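Local atomic coordinates of organophosphorus hydrolase (Pseudomonas oleovorans, PDB entry 4O98), a protein that probably hydrolyses organophosphate triesters, as a zinc-binding phosphotriesterase derived from a lactonase of the metallo-beta-lactamase superfamily. Residues T134-H139 / T161-Q166; P216-V221 / T231-K236. All coordinates share one frame; numbering follows the deposited sequence.

Contact 1: T134-H139 / T161-Q166. With ZN (zinc ion), chain F.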
loop_
_atom_site.group_PDB
_atom_site.type_symbol
_atom_site.label_atom_id
_atom_site.label_comp_id
_atom_site.label_asym_id
_atom_site.label_seq_id
_atom_site.Cartn_x
_atom_site.Cartn_y
_atom_site.Cartn_z
ATOM N N THR B 134 7.358 5.316 25.895
ATOM C CA THR B 134 6.041 5.926 26.017
ATOM C C THR B 134 5.024 5.222 25.119
ATOM O O THR B 134 5.305 4.939 23.949
ATOM C CB THR B 134 6.090 7.409 25.649
ATOM O OG1 THR B 134 7.212 8.016 26.297
ATOM C CG2 THR B 134 4.785 8.124 26.057
ATOM N N VAL B 135 3.855 4.923 25.682
ATOM C CA VAL B 135 2.710 4.478 24.906
ATOM C C VAL B 135 1.625 5.541 24.993
ATOM O O VAL B 135 1.172 5.877 26.091
ATOM C CB VAL B 135 2.135 3.170 25.429
ATOM C CG1 VAL B 135 0.859 2.845 24.680
ATOM C CG2 VAL B 135 3.154 2.037 25.271
ATOM N N LEU B 136 1.241 6.093 23.843
ATOM C CA LEU B 136 0.137 7.049 23.767
ATOM C C LEU B 136 -1.122 6.298 23.333
ATOM O O LEU B 136 -1.075 5.506 22.377
ATOM C CB LEU B 136 0.462 8.138 22.746
ATOM C CG LEU B 136 0.890 9.525 23.233
ATOM C CD1 LEU B 136 1.673 9.433 24.523
ATOM C CD2 LEU B 136 1.697 10.271 22.174
ATOM N N LEU B 137 -2.242 6.513 24.022
ATOM C CA LEU B 137 -3.469 5.837 23.614
ATOM C C LEU B 137 -4.498 6.836 23.121
ATOM O O LEU B 137 -4.819 7.796 23.812
ATOM C CB LEU B 137 -4.045 4.995 24.753
ATOM C CG LEU B 137 -3.229 3.828 25.330
ATOM C CD1 LEU B 137 -3.929 3.269 26.564
ATOM C CD2 LEU B 137 -3.014 2.710 24.320
ATOM N N THR B 138 -5.019 6.612 21.919
ATOM C CA THR B 138 -6.050 7.503 21.397
ATOM C C THR B 138 -7.348 7.326 22.196
ATOM O O THR B 138 -8.062 8.299 22.458
ATOM C CB THR B 138 -6.288 7.299 19.881
ATOM O OG1 THR B 138 -6.710 5.947 19.623
ATOM C CG2 THR B 138 -5.004 7.603 19.099
ATOM N N HIS B 139 -7.637 6.084 22.575
ATOM C CA HIS B 139 -8.770 5.768 23.455
ATOM C C HIS B 139 -8.604 4.350 24.008
ATOM O O HIS B 139 -7.675 3.644 23.612
ATOM C CB HIS B 139 -10.119 5.931 22.748
ATOM C CG HIS B 139 -10.287 5.079 21.520
ATOM N ND1 HIS B 139 -9.369 5.058 20.492
ATOM C CD2 HIS B 139 -11.296 4.256 21.135
ATOM C CE1 HIS B 139 -9.793 4.249 19.534
ATOM N NE2 HIS B 139 -10.965 3.756 19.895
ATOM N N THR B 161 5.892 4.203 29.924
ATOM C CA THR B 161 4.831 4.911 30.621
ATOM C C THR B 161 3.626 4.966 29.679
ATOM O O THR B 161 3.785 5.252 28.488
ATOM C CB THR B 161 5.266 6.339 30.999
ATOM O OG1 THR B 161 6.259 6.279 32.031
ATOM C CG2 THR B 161 4.081 7.160 31.499
ATOM N N VAL B 162 2.432 4.681 30.199
ATOM C CA VAL B 162 1.216 4.734 29.392
ATOM C C VAL B 162 0.457 6.027 29.626
ATOM O O VAL B 162 0.024 6.312 30.744
ATOM C CB VAL B 162 0.295 3.543 29.661
ATOM C CG1 VAL B 162 -1.014 3.679 28.863
ATOM C CG2 VAL B 162 0.999 2.256 29.300
ATOM N N GLU B 163 0.311 6.817 28.568
ATOM C CA GLU B 163 -0.426 8.077 28.642
ATOM C C GLU B 163 -1.859 7.885 28.131
ATOM O O GLU B 163 -2.072 7.540 26.958
ATOM C CB GLU B 163 0.282 9.148 27.813
ATOM C CG GLU B 163 1.750 9.351 28.174
ATOM C CD GLU B 163 1.926 10.326 29.326
ATOM O OE1 GLU B 163 3.072 10.770 29.570
ATOM O OE2 GLU B 163 0.907 10.648 29.983
ATOM N N VAL B 164 -2.835 8.096 29.013
ATOM C CA VAL B 164 -4.238 7.944 28.646
ATOM C C VAL B 164 -4.957 9.257 28.938
ATOM O O VAL B 164 -4.733 9.866 29.982
ATOM C CB VAL B 164 -4.889 6.750 29.394
ATOM C CG1 VAL B 164 -4.835 6.961 30.881
ATOM C CG2 VAL B 164 -6.328 6.541 28.954
ATOM N N PRO B 165 -5.791 9.725 27.996
ATOM C CA PRO B 165 -6.517 10.981 28.239
ATOM C C PRO B 165 -7.403 10.852 29.479
ATOM O O PRO B 165 -8.016 9.796 29.675
ATOM C CB PRO B 165 -7.387 11.139 26.983
ATOM C CG PRO B 165 -6.704 10.307 25.926
ATOM C CD PRO B 165 -6.077 9.155 26.664
ATOM N N GLN B 166 -7.466 11.901 30.295
ATOM C CA GLN B 166 -8.173 11.828 31.568
ATOM C C GLN B 166 -9.651 11.473 31.421
ATOM O O GLN B 166 -10.171 10.630 32.156
ATOM C CB GLN B 166 -8.018 13.125 32.362
ATOM C CG GLN B 166 -8.732 13.062 33.707
ATOM C CD GLN B 166 -8.163 14.021 34.712
ATOM O OE1 GLN B 166 -8.309 15.236 34.576
ATOM N NE2 GLN B 166 -7.504 13.484 35.738
HETATM ZN ZN ZN F . -12.576 2.527 18.807
HETATM O O HOH W 1 -12.213 0.524 18.257
#
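Val135 and Val162 pair between two neighbouring parallel strands, 134-136 and 161-165, of a beta-alpha-beta unit whose first strand runs on into a zinc site. The short strand axes come within 4.7 Å of each other, at 21° between their directions. The backbone ladder has the parallel signature: Val135 is bonded to the residues before and after its partner, through its N to Thr161 O (2.8 Å) and through its O from Glu163 N (2.8 Å). A longer rung, Leu137 N to Glu163 O at 3.1 Å, carries the pairing past the regular strand.

On the face carrying Val135 and Val162, CD1 of Leu137, from just past the strand, crosses Val162 CG1 (3.7 Å). Val162 has CG1 anti to its backbone N (chi1 176°), which leaves CG2 beside Val135 CB. Thr134, Leu136 and Glu163 share the other face. There Leu136 and Glu163 lie side by side, with the methyl CD1 of Leu136 3.6 Å from Glu163 CB, while Thr134 CG2 rests against Glu163 CG. The chain of Glu163 bends at chi2 (-86°), and its carboxylate forms a salt bridge with Lys206.

Beyond the strand, Thr138 OG1 accepts a bond from His139 ND1, almost in the plane of the imidazole, and is also hydrogen-bonded to Asp104. This helps to fix the ring's rotation while NE2 binds zinc at 2.3 Å, beside a water and with His141, His226 and Asp247 completing the site. A loop that follows a sheet strand and delivers the first histidine of the HxHxDH signature is characteristic of the metallo-beta-lactamase fold.

Contact 2: P216-V221 / T231-K236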
loop_
_atom_site.group_PDB
_atom_site.type_symbol
_atom_site.label_atom_id
_atom_site.label_comp_id
_atom_site.label_asym_id
_atom_site.label_seq_id
_atom_site.Cartn_x
_atom_site.Cartn_y
_atom_site.Cartn_z
ATOM N N PRO B 216 8.353 16.091 23.684
ATOM C CA PRO B 216 8.717 17.062 22.647
ATOM C C PRO B 216 8.284 16.583 21.265
ATOM O O PRO B 216 8.515 15.421 20.922
ATOM C CB PRO B 216 10.248 17.124 22.737
ATOM C CG PRO B 216 10.660 15.921 23.523
ATOM C CD PRO B 216 9.522 15.653 24.463
ATOM N N GLY B 217 7.649 17.465 20.497
ATOM C CA GLY B 217 7.236 17.145 19.144
ATOM C C GLY B 217 5.810 16.631 19.003
ATOM O O GLY B 217 5.338 16.436 17.880
ATOM N N VAL B 218 5.126 16.403 20.122
ATOM C CA VAL B 218 3.745 15.914 20.082
ATOM C C VAL B 218 2.776 16.855 20.792
ATOM O O VAL B 218 3.024 17.272 21.929
ATOM C CB VAL B 218 3.607 14.479 20.659
ATOM C CG1 VAL B 218 4.354 14.347 21.947
ATOM C CG2 VAL B 218 2.147 14.126 20.873
ATOM N N SER B 219 1.685 17.190 20.106
ATOM C CA SER B 219 0.638 18.036 20.665
ATOM C C SER B 219 -0.694 17.286 20.688
ATOM O O SER B 219 -0.872 16.296 19.977
ATOM C CB SER B 219 0.493 19.325 19.851
ATOM O OG SER B 219 -0.026 19.057 18.562
ATOM N N LEU B 220 -1.625 17.760 21.508
ATOM C CA LEU B 220 -2.935 17.132 21.638
ATOM C C LEU B 220 -3.953 17.727 20.670
ATOM O O LEU B 220 -4.010 18.940 20.491
ATOM C CB LEU B 220 -3.453 17.292 23.073
ATOM C CG LEU B 220 -3.226 16.163 24.082
ATOM C CD1 LEU B 220 -2.218 15.158 23.565
ATOM C CD2 LEU B 220 -2.781 16.713 25.430
ATOM N N VAL B 221 -4.755 16.869 20.048
ATOM C CA VAL B 221 -5.892 17.304 19.245
ATOM C C VAL B 221 -7.133 16.558 19.755
ATOM O O VAL B 221 -7.357 15.378 19.431
ATOM C CB VAL B 221 -5.666 17.036 17.738
ATOM C CG1 VAL B 221 -6.917 17.331 16.953
ATOM C CG2 VAL B 221 -4.514 17.886 17.206
ATOM N N THR B 231 -8.785 10.931 21.703
ATOM C CA THR B 231 -7.784 11.958 21.471
ATOM C C THR B 231 -6.885 11.603 20.281
ATOM O O THR B 231 -6.451 10.448 20.130
ATOM C CB THR B 231 -6.969 12.192 22.755
ATOM O OG1 THR B 231 -7.836 12.720 23.766
ATOM C CG2 THR B 231 -5.852 13.173 22.529
ATOM N N SER B 232 -6.636 12.594 19.426
ATOM C CA SER B 232 -5.729 12.425 18.297
ATOM C C SER B 232 -4.402 13.124 18.590
ATOM O O SER B 232 -4.383 14.190 19.204
ATOM C CB SER B 232 -6.359 12.982 17.018
ATOM O OG SER B 232 -7.578 12.320 16.720
ATOM N N TYR B 233 -3.299 12.524 18.148
ATOM C CA TYR B 233 -1.964 13.051 18.449
ATOM C C TYR B 233 -1.282 13.644 17.221
ATOM O O TYR B 233 -1.193 13.002 16.164
ATOM C CB TYR B 233 -1.078 11.968 19.075
ATOM C CG TYR B 233 -1.631 11.440 20.379
ATOM C CD1 TYR B 233 -1.544 12.185 21.541
ATOM C CD2 TYR B 233 -2.246 10.193 20.441
ATOM C CE1 TYR B 233 -2.048 11.707 22.728
ATOM C CE2 TYR B 233 -2.759 9.705 21.627
ATOM C CZ TYR B 233 -2.656 10.472 22.765
ATOM O OH TYR B 233 -3.160 9.996 23.948
ATOM N N LEU B 234 -0.808 14.878 17.365
ATOM C CA LEU B 234 -0.185 15.584 16.258
ATOM C C LEU B 234 1.322 15.631 16.469
ATOM O O LEU B 234 1.807 16.199 17.450
ATOM C CB LEU B 234 -0.757 16.995 16.136
ATOM C CG LEU B 234 -0.190 17.877 15.018
ATOM C CD1 LEU B 234 -0.534 17.277 13.684
ATOM C CD2 LEU B 234 -0.710 19.313 15.115
ATOM N N PHE B 235 2.055 14.998 15.562
ATOM C CA PHE B 235 3.507 15.044 15.596
ATOM C C PHE B 235 3.981 16.034 14.558
ATOM O O PHE B 235 3.435 16.094 13.447
ATOM C CB PHE B 235 4.096 13.667 15.330
ATOM C CG PHE B 235 3.899 12.710 16.458
ATOM C CD1 PHE B 235 2.673 12.081 16.643
ATOM C CD2 PHE B 235 4.931 12.453 17.353
ATOM C CE1 PHE B 235 2.484 11.205 17.700
ATOM C CE2 PHE B 235 4.756 11.585 18.407
ATOM C CZ PHE B 235 3.532 10.959 18.588
ATOM N N LYS B 236 4.991 16.815 14.928
ATOM C CA LYS B 236 5.472 17.905 14.087
ATOM C C LYS B 236 6.996 17.888 14.069
ATOM O O LYS B 236 7.638 17.972 15.113
ATOM C CB LYS B 236 4.940 19.246 14.616
ATOM C CG LYS B 236 5.115 19.425 16.149
ATOM C CD LYS B 236 4.447 20.695 16.698
ATOM C CE LYS B 236 2.954 20.495 16.927
ATOM N NZ LYS B 236 2.266 21.811 17.095
#
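Val218 packs over Phe235 in a beta hairpin, where strand 218-222 runs antiparallel to strand 231-237 at one border of a six-stranded mixed sheet. The non-hydrogen-bonded pairs Val218-Phe235 and Leu220-Tyr233 put their side chains on one face; the hydrogen-bonded pairs Ser219-Leu234 and Val221-Ser232 put theirs on the other. Reciprocal backbone bonds define the latter two: Ser219 N to Leu234 O is 2.8 Å, and Leu234 N returns to Ser219 O at 3.0 Å.

Phe235 can be followed outward from CB, which stands 4.0 Å from Gly217 O. Its CG lies anti to the carbonyl carbon (chi1 -71°), and the ring rises alongside Val218, the two side chains pointing the same way. CD2 still borders Gly217 O, CE2 comes to 3.8 Å from Val218 CB, and CZ at the tip meets both CB and CG2 of Val218. Because Val218 CB stands 21° off the ring normal, offset toward the rim, this is a CH-pi contact over one face; Val244 of the next strand also touches Phe235.

Leu220 also runs beside Tyr233, its CD1 reaching the ring obliquely, 3.6 Å from Tyr233 CE1, while the phenol hydroxyl is hydrogen-bonded to Tyr208. At the open end of the hairpin, Lys236 N bonds to Gly217 O, and the lysine chain then folds back so that CE lies near Ser219 OG. On the same face as that serine, Val221 CG2 crosses over to Leu234 CB at 4.0 Å, while Ser219 OG sits only 3.3 Å from Leu234 CB.

From the N terminus, contact 1 comes first: segment 161-166 returns beside 134-139 and closes a loop holding helix 142-145 and most of the zinc-binding signature. Contact 2 opens later and closes the shorter hairpin loop of 222-230, which carries the zinc ligand His226. The two are therefore in series, neither nested nor crossed, with centres about 12 Å apart. They belong to different sheets, the seven-stranded and the six-stranded one, and meet directly: Tyr233 OH hydrogen-bonds to Leu137 O (2.8 Å), Thr231 N bonds to Thr138 O, and Leu136 CG packs on Tyr233 CE1. Both sheets are thus joined next to the zinc ligand His139.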